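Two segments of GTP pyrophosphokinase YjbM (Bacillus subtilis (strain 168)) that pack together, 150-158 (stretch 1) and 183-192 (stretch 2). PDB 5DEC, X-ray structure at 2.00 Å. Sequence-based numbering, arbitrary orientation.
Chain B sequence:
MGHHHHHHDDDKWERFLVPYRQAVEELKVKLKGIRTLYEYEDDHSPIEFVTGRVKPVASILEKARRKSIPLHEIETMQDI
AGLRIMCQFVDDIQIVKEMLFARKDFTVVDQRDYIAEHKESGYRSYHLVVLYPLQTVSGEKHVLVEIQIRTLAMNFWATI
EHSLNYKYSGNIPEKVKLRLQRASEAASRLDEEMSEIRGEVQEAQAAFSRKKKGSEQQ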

# COMPACT_ATOMS: atom_id res chain seq x y z
N ARG B 150 -9.39 -19.41 -8.28
CA ARG B 150 -10.46 -19.24 -9.27
C ARG B 150 -9.91 -18.66 -10.54
O ARG B 150 -8.97 -17.88 -10.49
N THR B 151 -10.52 -18.97 -11.69
CA THR B 151 -10.22 -18.16 -12.87
C THR B 151 -10.90 -16.82 -12.71
O THR B 151 -11.78 -16.67 -11.86
N LEU B 152 -10.49 -15.86 -13.53
CA LEU B 152 -11.11 -14.55 -13.57
C LEU B 152 -12.62 -14.65 -13.82
O LEU B 152 -13.41 -13.95 -13.18
N ALA B 153 -13.01 -15.51 -14.76
CA ALA B 153 -14.41 -15.66 -15.14
C ALA B 153 -15.24 -16.30 -14.03
O ALA B 153 -16.36 -15.88 -13.77
N MET B 154 -14.68 -17.33 -13.39
CA MET B 154 -15.28 -17.93 -12.18
C MET B 154 -15.46 -16.88 -11.08
O MET B 154 -16.48 -16.86 -10.39
N ASN B 155 -14.44 -16.07 -10.87
CA ASN B 155 -14.50 -15.08 -9.81
C ASN B 155 -15.59 -14.05 -10.12
O ASN B 155 -16.34 -13.62 -9.24
N PHE B 156 -15.66 -13.66 -11.39
CA PHE B 156 -16.69 -12.70 -11.81
C PHE B 156 -18.09 -13.26 -11.53
O PHE B 156 -18.92 -12.61 -10.88
N TRP B 157 -18.34 -14.47 -12.01
CA TRP B 157 -19.66 -15.10 -11.79
C TRP B 157 -19.98 -15.23 -10.30
O TRP B 157 -21.10 -14.91 -9.86
N ALA B 158 -19.02 -15.72 -9.51
CA ALA B 158 -19.27 -15.92 -8.08
C ALA B 158 -19.57 -14.62 -7.35
O ALA B 158 -20.35 -14.59 -6.38
N ALA B 183 -25.46 -17.65 -17.10
CA ALA B 183 -24.20 -16.91 -17.03
C ALA B 183 -23.07 -17.82 -16.58
O ALA B 183 -21.93 -17.68 -17.05
N SER B 184 -23.36 -18.76 -15.67
CA SER B 184 -22.30 -19.66 -15.22
C SER B 184 -21.81 -20.56 -16.34
O SER B 184 -20.61 -20.86 -16.44
N GLU B 185 -22.73 -21.01 -17.19
CA GLU B 185 -22.35 -21.81 -18.35
C GLU B 185 -21.56 -20.98 -19.35
O GLU B 185 -20.59 -21.45 -19.94
N ALA B 186 -21.98 -19.73 -19.56
CA ALA B 186 -21.26 -18.83 -20.44
C ALA B 186 -19.83 -18.57 -19.92
O ALA B 186 -18.88 -18.54 -20.72
N ALA B 187 -19.68 -18.37 -18.61
CA ALA B 187 -18.34 -18.20 -18.02
C ALA B 187 -17.50 -19.47 -18.22
O ALA B 187 -16.31 -19.40 -18.50
N SER B 188 -18.12 -20.62 -18.01
CA SER B 188 -17.45 -21.89 -18.23
C SER B 188 -17.01 -22.06 -19.69
O SER B 188 -15.88 -22.50 -19.97
N ARG B 189 -17.86 -21.67 -20.64
CA ARG B 189 -17.45 -21.77 -22.03
C ARG B 189 -16.32 -20.83 -22.38
O ARG B 189 -15.45 -21.18 -23.17
N LEU B 190 -16.32 -19.64 -21.80
CA LEU B 190 -15.22 -18.72 -22.01
C LEU B 190 -13.92 -19.34 -21.52
O LEU B 190 -12.91 -19.27 -22.22
N ASP B 191 -13.94 -19.95 -20.34
CA ASP B 191 -12.73 -20.58 -19.80
C ASP B 191 -12.26 -21.72 -20.72
O ASP B 191 -11.07 -21.88 -20.93
N GLU B 192 -13.20 -22.47 -21.29
CA GLU B 192 -12.85 -23.55 -22.21
C GLU B 192 -12.13 -23.03 -23.46
O GLU B 192 -11.11 -23.57 -23.87

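Helix 152-158 and helix 183-192 run nearly antiparallel (169°), their axes approaching to 9.0 Å, a spacing in keeping with the small residues where they meet. A153 and A187 lie closest in register, CA to CA 5.5 Å, and both point toward the partner helix, so that A153 CB and A187 CB meet at 4.2 Å. A153 CB also reaches L190 CD2 at 4.4 Å, the leucine being in the t,p rotamer, and lies 3.8 Å from D191 OD1.

At the start of the first helix, T151 holds chi1 at 60° (p). This places its hydroxyl for two bonds at once: T151 OG1 accepts from M154 N at 3.2 Å, capping the helix, and donates to D191 OD2 across the interface at 2.6 Å. D191 points toward stretch 1 with chi1 at -86° (m), which carries its carboxylate to the cap; OD2 is also hydrogen-bonded elsewhere in the structure. M154 leaves its helix sideways in the m,t,p rotamer. Its chain curls back so that M154 SD accepts a weak bond from T151 N (3.3 Å), while M154 CG passes 3.8 Å from D191 OD2.

One turn on, W157 covers the other end of the contact. With chi1 at -176° (t) and chi2 at 88°, its indole sets the CD1-NE1 side against A183 and S184 and lays one face of the five-membered ring over S184 CB, which sits 3.6 Å from the centroid of that ring, a CH-pi contact. W157 CD1 touches A183 CB at 3.8 Å, and W157 CB reaches A187 CB at 4.5 Å. W157 NE1 and S184 N, 3.3 Å apart, are both donors and do not bond; NE1 is satisfied elsewhere in the structure. S184 itself is p (82°). E185 and S188 point away from the contact.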

# COMPACT_ATOMS: atom_id res chain seq x y z
CB ARG B 150 -11.54 -18.27 -8.75
CG ARG B 150 -12.21 -18.63 -7.45
CD ARG B 150 -13.06 -17.46 -6.99
NE ARG B 150 -13.98 -17.83 -5.92
CZ ARG B 150 -14.85 -16.99 -5.39
NH1 ARG B 150 -14.92 -15.74 -5.83
NH2 ARG B 150 -15.68 -17.40 -4.44
CB THR B 151 -10.67 -18.81 -14.20
OG1 THR B 151 -12.08 -19.01 -14.17
CG2 THR B 151 -9.98 -20.16 -14.43
CB LEU B 152 -10.44 -13.70 -14.66
CG LEU B 152 -8.95 -13.35 -14.45
CD1 LEU B 152 -8.31 -12.73 -15.71
CD2 LEU B 152 -8.79 -12.43 -13.26
CB ALA B 153 -14.51 -16.48 -16.43
CB MET B 154 -14.37 -19.04 -11.63
CG MET B 154 -14.26 -20.26 -12.50
SD MET B 154 -12.81 -21.27 -12.09
CE MET B 154 -12.95 -21.57 -10.39
CB ASN B 155 -13.15 -14.39 -9.62
CG ASN B 155 -13.16 -13.40 -8.46
OD1 ASN B 155 -13.48 -13.78 -7.34
ND2 ASN B 155 -12.77 -12.16 -8.72
CB PHE B 156 -16.50 -12.38 -13.30
CG PHE B 156 -17.54 -11.46 -13.86
CD1 PHE B 156 -18.18 -10.51 -13.07
CD2 PHE B 156 -17.86 -11.52 -15.20
CE1 PHE B 156 -19.14 -9.67 -13.60
CE2 PHE B 156 -18.82 -10.66 -15.75
CZ PHE B 156 -19.44 -9.74 -14.96
CB TRP B 157 -19.75 -16.47 -12.47
CG TRP B 157 -21.11 -17.03 -12.31
CD1 TRP B 157 -22.16 -16.83 -13.15
CD2 TRP B 157 -21.59 -17.83 -11.21
NE1 TRP B 157 -23.28 -17.49 -12.65
CE2 TRP B 157 -22.96 -18.09 -11.49
CE3 TRP B 157 -21.01 -18.35 -10.07
CZ2 TRP B 157 -23.73 -18.86 -10.61
CZ3 TRP B 157 -21.77 -19.10 -9.21
CH2 TRP B 157 -23.13 -19.37 -9.50
CB ALA B 158 -18.09 -16.64 -7.42
CB ALA B 183 -24.33 -15.68 -16.09
CB SER B 184 -22.74 -20.52 -14.02
OG SER B 184 -23.50 -21.65 -14.40
CB GLU B 185 -23.60 -22.40 -19.02
CG GLU B 185 -24.21 -23.54 -18.19
CD GLU B 185 -25.69 -23.78 -18.47
OE1 GLU B 185 -26.24 -23.18 -19.42
OE2 GLU B 185 -26.31 -24.56 -17.71
CB ALA B 186 -22.03 -17.52 -20.61
CB ALA B 187 -18.43 -17.86 -16.52
CB SER B 188 -18.38 -23.05 -17.83
OG SER B 188 -17.73 -24.29 -18.04
CB ARG B 189 -18.61 -21.50 -22.99
CG ARG B 189 -19.57 -22.69 -23.12
CD ARG B 189 -20.58 -22.42 -24.23
NE ARG B 189 -21.55 -21.42 -23.83
CZ ARG B 189 -22.73 -21.68 -23.27
NH1 ARG B 189 -23.10 -22.93 -23.04
NH2 ARG B 189 -23.53 -20.67 -22.95
CB LEU B 190 -15.49 -17.38 -21.31
CG LEU B 190 -14.34 -16.36 -21.29
CD1 LEU B 190 -13.87 -16.06 -22.70
CD2 LEU B 190 -14.77 -15.09 -20.58
CB ASP B 191 -12.96 -21.10 -18.38
CG ASP B 191 -12.71 -20.02 -17.32
OD1 ASP B 191 -12.00 -19.03 -17.62
OD2 ASP B 191 -13.25 -20.15 -16.19
CB GLU B 192 -14.09 -24.34 -22.65
CG GLU B 192 -14.76 -25.15 -21.55
CD GLU B 192 -16.12 -25.72 -21.97
OE1 GLU B 192 -16.45 -25.70 -23.18
OE2 GLU B 192 -16.87 -26.19 -21.09